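Local structure of TRAP-type transporter, periplasmic component (Cupriavidus necator, 4P8B) at residues L74-I86 and I91-V105. The protein probably serves as the periplasmic solute-binding component of a TRAP transporter, capturing the small 2-hydroxy acid anion (S)-2-acetolactate. Numbering follows the deposited sequence.
Sequences LVAGDQTREFSAI and IDMAVGSTINWSPQV. With X2X ((2S)-2-hydroxy-2-methyl-3-oxobutanoic acid), chain D.
On one wall of the acetolactate site, Gln-79 and Asn-100 meet with their amide planes turned 81° apart. Gln-79 NE2 donates to Asn-100 OD1 (2.9 Å). The same NE2 also donates to OAD of the ligand carboxylate (2.9 Å). Asn-100 ND2 reaches the keto oxygen OAC (3.0 Å); Arg-155, Arg-176 and Asn-216 bind the ligand too. Trp-199 N donates to Gln-79 OE1, which helps fix the flip of that amide.

Behind this polar pair, Trp-101 NE1 donates to OE1 of the buried Glu-82 (2.8 Å), on the anti side of that carboxylate oxygen. Water 1 donates to the same OE1 and accepts from Asn-100 ND2, consistent with a second-shell role for Glu-82. Ser-36 OG is hydrogen-bonded to OE2, and water 2 links OE2 to Val-95 O in strand 93-97 of the mixed sheet in this periplasmic binding protein fold. The axes of segments 82-86 and 93-97 run nearly antiparallel, at 157°.

Phe-83 lays CB over the indole face, and Val-105 CG2 sits over one face of the Phe-83 ring, 3.8 Å from the centroid. Bent at chi2 (83°), Gln-104 runs past Phe-83 to give NE2 to Thr-80 O (3.0 Å). Farther from the ligand, Ile-91 CD1 packs against Ala-85 CB (3.6 Å) and Glu-82 CG.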
loop_
_atom_site.group_PDB
_atom_site.type_symbol
_atom_site.label_atom_id
_atom_site.label_comp_id
_atom_site.label_asym_id
_atom_site.label_seq_id
_atom_site.Cartn_x
_atom_site.Cartn_y
_atom_site.Cartn_z
ATOM N N LEU A 74 10.828 13.899 3.822
ATOM C CA LEU A 74 12.119 13.938 3.157
ATOM C C LEU A 74 11.998 14.245 1.666
ATOM O O LEU A 74 12.987 14.639 1.039
ATOM C CB LEU A 74 12.873 12.626 3.396
ATOM C CG LEU A 74 13.358 12.460 4.840
ATOM C CD1 LEU A 74 13.836 11.042 5.138
ATOM C CD2 LEU A 74 14.469 13.432 5.126
ATOM N N VAL A 75 10.811 14.030 1.095
ATOM C CA VAL A 75 10.505 14.475 -0.271
ATOM C C VAL A 75 9.352 15.502 -0.292
ATOM O O VAL A 75 8.575 15.571 -1.238
ATOM C CB VAL A 75 10.201 13.281 -1.236
ATOM C CG1 VAL A 75 11.486 12.535 -1.528
ATOM C CG2 VAL A 75 9.157 12.343 -0.647
ATOM N N ALA A 76 9.233 16.300 0.771
ATOM C CA ALA A 76 8.229 17.368 0.849
ATOM C C ALA A 76 6.813 16.861 0.582
ATOM O O ALA A 76 5.991 17.540 -0.040
ATOM C CB ALA A 76 8.608 18.507 -0.100
ATOM N N GLY A 77 6.535 15.664 1.080
ATOM C CA GLY A 77 5.224 15.044 0.952
ATOM C C GLY A 77 4.932 14.367 -0.372
ATOM O O GLY A 77 3.870 13.771 -0.530
ATOM N N ASP A 78 5.862 14.461 -1.321
ATOM C CA ASP A 78 5.619 13.976 -2.678
ATOM C C ASP A 78 5.971 12.490 -2.747
ATOM O O ASP A 78 7.034 12.078 -3.233
ATOM C CB ASP A 78 6.456 14.800 -3.636
ATOM C CG ASP A 78 6.073 14.616 -5.088
ATOM O OD1 ASP A 78 5.244 13.741 -5.386
ATOM O OD2 ASP A 78 6.638 15.370 -5.927
ATOM N N GLN A 79 5.063 11.659 -2.258
ATOM C CA GLN A 79 5.348 10.251 -2.044
ATOM C C GLN A 79 5.632 9.495 -3.332
ATOM O O GLN A 79 6.276 8.434 -3.306
ATOM C CB GLN A 79 4.185 9.611 -1.278
ATOM C CG GLN A 79 2.851 9.592 -2.044
ATOM C CD GLN A 79 1.671 9.489 -1.134
ATOM O OE1 GLN A 79 1.423 10.387 -0.363
ATOM N NE2 GLN A 79 0.940 8.395 -1.227
ATOM N N THR A 80 5.197 10.043 -4.457
ATOM C CA THR A 80 5.397 9.351 -5.720
ATOM C C THR A 80 6.763 9.635 -6.318
ATOM O O THR A 80 7.039 9.186 -7.428
ATOM C CB THR A 80 4.276 9.618 -6.754
ATOM O OG1 THR A 80 4.104 11.023 -6.961
ATOM C CG2 THR A 80 2.947 9.014 -6.297
ATOM N N ARG A 81 7.643 10.310 -5.580
ATOM C CA ARG A 81 9.051 10.307 -5.943
ATOM C C ARG A 81 9.942 9.901 -4.773
ATOM O O ARG A 81 11.146 10.152 -4.779
ATOM C CB ARG A 81 9.488 11.653 -6.513
ATOM C CG ARG A 81 9.357 12.811 -5.542
ATOM C CD ARG A 81 9.781 14.106 -6.226
ATOM N NE ARG A 81 9.562 15.272 -5.380
ATOM C CZ ARG A 81 10.419 15.724 -4.476
ATOM N NH1 ARG A 81 11.596 15.139 -4.302
ATOM N NH2 ARG A 81 10.116 16.810 -3.761
ATOM N N GLU A 82 9.357 9.252 -3.778
ATOM C CA GLU A 82 10.117 8.681 -2.682
ATOM C C GLU A 82 11.156 7.654 -3.170
ATOM O O GLU A 82 12.282 7.630 -2.669
ATOM C CB GLU A 82 9.170 8.012 -1.687
ATOM C CG GLU A 82 9.833 7.584 -0.391
ATOM C CD GLU A 82 8.946 6.697 0.488
ATOM O OE1 GLU A 82 8.342 5.737 -0.049
ATOM O OE2 GLU A 82 8.821 6.935 1.698
ATOM N N PHE A 83 10.802 6.813 -4.147
ATOM C CA PHE A 83 11.731 5.781 -4.590
ATOM C C PHE A 83 13.015 6.412 -5.110
ATOM O O PHE A 83 14.119 5.938 -4.816
ATOM C CB PHE A 83 11.118 4.893 -5.674
ATOM C CG PHE A 83 11.972 3.718 -6.031
ATOM C CD1 PHE A 83 11.968 2.601 -5.220
ATOM C CD2 PHE A 83 12.797 3.734 -7.147
ATOM C CE1 PHE A 83 12.725 1.513 -5.508
ATOM C CE2 PHE A 83 13.580 2.629 -7.450
ATOM C CZ PHE A 83 13.553 1.521 -6.617
ATOM N N SER A 84 12.886 7.458 -5.920
ATOM C CA SER A 84 14.077 8.101 -6.468
ATOM C C SER A 84 14.959 8.674 -5.356
ATOM O O SER A 84 16.184 8.605 -5.416
ATOM C CB SER A 84 13.684 9.198 -7.453
ATOM O OG SER A 84 12.780 8.698 -8.420
ATOM N N ALA A 85 14.335 9.229 -4.324
ATOM C CA ALA A 85 15.090 9.782 -3.203
ATOM C C ALA A 85 15.827 8.682 -2.431
ATOM O O ALA A 85 16.946 8.895 -1.949
ATOM C CB ALA A 85 14.153 10.571 -2.276
ATOM N N ILE A 86 15.206 7.505 -2.317
ATOM C CA ILE A 86 15.897 6.356 -1.728
ATOM C C ILE A 86 17.078 5.912 -2.608
ATOM O O ILE A 86 18.175 5.729 -2.104
ATOM C CB ILE A 86 14.966 5.134 -1.508
ATOM C CG1 ILE A 86 13.814 5.471 -0.578
ATOM C CG2 ILE A 86 15.767 3.981 -0.907
ATOM C CD1 ILE A 86 12.657 4.495 -0.668
ATOM N N ILE A 91 17.162 9.611 1.055
ATOM C CA ILE A 91 16.564 8.776 2.096
ATOM C C ILE A 91 17.437 7.534 2.283
ATOM O O ILE A 91 17.805 6.883 1.302
ATOM C CB ILE A 91 15.139 8.338 1.686
ATOM C CG1 ILE A 91 14.231 9.559 1.573
ATOM C CG2 ILE A 91 14.557 7.351 2.690
ATOM C CD1 ILE A 91 12.921 9.271 0.884
ATOM N N ASP A 92 17.726 7.182 3.528
ATOM C CA ASP A 92 18.628 6.056 3.801
ATOM C C ASP A 92 17.893 4.729 3.759
ATOM O O ASP A 92 18.442 3.716 3.306
ATOM C CB ASP A 92 19.265 6.209 5.180
ATOM C CG ASP A 92 20.162 7.451 5.302
ATOM O OD1 ASP A 92 20.840 7.833 4.325
ATOM O OD2 ASP A 92 20.166 8.017 6.399
HETATM N N MSE A 93 16.661 4.730 4.257
HETATM C CA MSE A 93 15.864 3.514 4.331
HETATM C C MSE A 93 14.393 3.900 4.376
HETATM O O MSE A 93 14.056 5.062 4.605
HETATM C CB MSE A 93 16.238 2.646 5.539
HETATM C CG MSE A 93 16.074 3.254 6.932
HETATM SE SE MSE A 93 17.490 2.613 8.220
HETATM C CE MSE A 93 16.926 0.781 8.334
ATOM N N ALA A 94 13.499 2.952 4.152
ATOM C CA ALA A 94 12.080 3.276 4.128
ATOM C C ALA A 94 11.227 2.047 4.303
ATOM O O ALA A 94 11.681 0.925 4.052
ATOM C CB ALA A 94 11.736 3.951 2.813
ATOM N N VAL A 95 10.004 2.259 4.758
ATOM C CA VAL A 95 8.936 1.289 4.578
ATOM C C VAL A 95 7.981 1.960 3.605
ATOM O O VAL A 95 7.422 2.998 3.925
ATOM C CB VAL A 95 8.231 0.910 5.890
ATOM C CG1 VAL A 95 7.177 -0.146 5.614
ATOM C CG2 VAL A 95 9.234 0.416 6.932
ATOM N N GLY A 96 7.862 1.429 2.397
ATOM C CA GLY A 96 7.066 2.053 1.364
ATOM C C GLY A 96 5.931 1.195 0.867
ATOM O O GLY A 96 5.967 -0.023 0.947
ATOM N N SER A 97 4.918 1.855 0.333
ATOM C CA SER A 97 3.856 1.181 -0.387
ATOM C C SER A 97 4.254 0.959 -1.837
ATOM O O SER A 97 4.802 1.844 -2.497
ATOM C CB SER A 97 2.572 2.006 -0.369
ATOM O OG SER A 97 1.647 1.452 -1.310
ATOM N N THR A 98 3.913 -0.211 -2.348
ATOM C CA THR A 98 4.147 -0.518 -3.748
ATOM C C THR A 98 3.490 0.497 -4.694
ATOM O O THR A 98 3.993 0.713 -5.803
ATOM C CB THR A 98 3.707 -1.948 -4.090
ATOM O OG1 THR A 98 2.323 -2.109 -3.775
ATOM C CG2 THR A 98 4.529 -2.971 -3.302
ATOM N N ILE A 99 2.382 1.106 -4.272
ATOM C CA ILE A 99 1.722 2.078 -5.112
ATOM C C ILE A 99 2.637 3.282 -5.375
ATOM O O ILE A 99 2.756 3.778 -6.494
ATOM C CB ILE A 99 0.405 2.550 -4.471
ATOM C CG1 ILE A 99 -0.614 1.411 -4.497
ATOM C CG2 ILE A 99 -0.137 3.766 -5.232
ATOM C CD1 ILE A 99 -1.876 1.724 -3.720
ATOM N N ASN A 100 3.311 3.742 -4.333
ATOM C CA ASN A 100 4.063 4.985 -4.422
ATOM C C ASN A 100 5.320 4.858 -5.254
ATOM O O ASN A 100 5.788 5.849 -5.819
ATOM C CB ASN A 100 4.416 5.476 -3.030
ATOM C CG ASN A 100 3.199 5.895 -2.247
ATOM O OD1 ASN A 100 2.167 6.281 -2.820
ATOM N ND2 ASN A 100 3.261 5.734 -0.942
ATOM N N TRP A 101 5.835 3.640 -5.361
ATOM C CA TRP A 101 7.061 3.384 -6.117
ATOM C C TRP A 101 6.779 2.867 -7.531
ATOM O O TRP A 101 7.692 2.688 -8.344
ATOM C CB TRP A 101 7.944 2.376 -5.382
ATOM C CG TRP A 101 8.400 2.776 -4.018
ATOM C CD1 TRP A 101 8.322 4.023 -3.413
ATOM C CD2 TRP A 101 8.994 1.905 -3.060
ATOM N NE1 TRP A 101 8.846 3.951 -2.140
ATOM C CE2 TRP A 101 9.277 2.669 -1.906
ATOM C CE3 TRP A 101 9.349 0.553 -3.081
ATOM C CZ2 TRP A 101 9.856 2.106 -0.779
ATOM C CZ3 TRP A 101 9.927 0.003 -1.965
ATOM C CH2 TRP A 101 10.178 0.782 -0.821
ATOM N N SER A 102 5.516 2.593 -7.819
ATOM C CA SER A 102 5.144 2.121 -9.143
ATOM C C SER A 102 5.576 3.046 -10.291
ATOM O O SER A 102 5.937 2.541 -11.339
ATOM C CB SER A 102 3.632 1.880 -9.211
ATOM O OG SER A 102 3.275 0.749 -8.448
ATOM N N PRO A 103 5.555 4.385 -10.105
ATOM C CA PRO A 103 5.999 5.212 -11.241
ATOM C C PRO A 103 7.432 4.928 -11.687
ATOM O O PRO A 103 7.730 5.071 -12.876
ATOM C CB PRO A 103 5.851 6.649 -10.712
ATOM C CG PRO A 103 4.799 6.542 -9.688
ATOM C CD PRO A 103 5.000 5.216 -9.019
ATOM N N GLN A 104 8.288 4.492 -10.766
ATOM C CA GLN A 104 9.680 4.178 -11.070
ATOM C C GLN A 104 9.940 2.696 -11.322
ATOM O O GLN A 104 10.908 2.351 -12.003
ATOM C CB GLN A 104 10.591 4.623 -9.929
ATOM C CG GLN A 104 10.649 6.129 -9.742
ATOM C CD GLN A 104 9.492 6.659 -8.916
ATOM O OE1 GLN A 104 8.913 5.938 -8.099
ATOM N NE2 GLN A 104 9.137 7.924 -9.137
ATOM N N VAL A 105 9.106 1.830 -10.754
ATOM C CA VAL A 105 9.307 0.387 -10.851
ATOM C C VAL A 105 8.007 -0.219 -11.362
ATOM O O VAL A 105 7.098 -0.504 -10.576
ATOM C CB VAL A 105 9.681 -0.224 -9.495
ATOM C CG1 VAL A 105 10.067 -1.707 -9.668
ATOM C CG2 VAL A 105 10.823 0.568 -8.844
HETATM O OAD X2X D . -1.700 7.788 -0.083
HETATM C CAH X2X D . -2.319 6.781 0.392
HETATM O OAE X2X D . -3.552 6.601 0.168
HETATM C CAI X2X D . -1.591 5.773 1.218
HETATM C CAB X2X D . -1.215 6.421 2.534
HETATM O OAF X2X D . -2.324 4.586 1.331
HETATM C CAG X2X D . -0.368 5.431 0.430
HETATM O OAC X2X D . 0.712 5.955 0.701
HETATM C CAA X2X D . -0.461 4.476 -0.711
HETATM O O HOH W 1 5.766 4.851 0.314
HETATM O O HOH W 2 6.867 5.513 2.853
HETATM O O HOH W 3 8.352 6.939 -5.591
HETATM O O HOH W 4 11.213 10.235 -9.843
#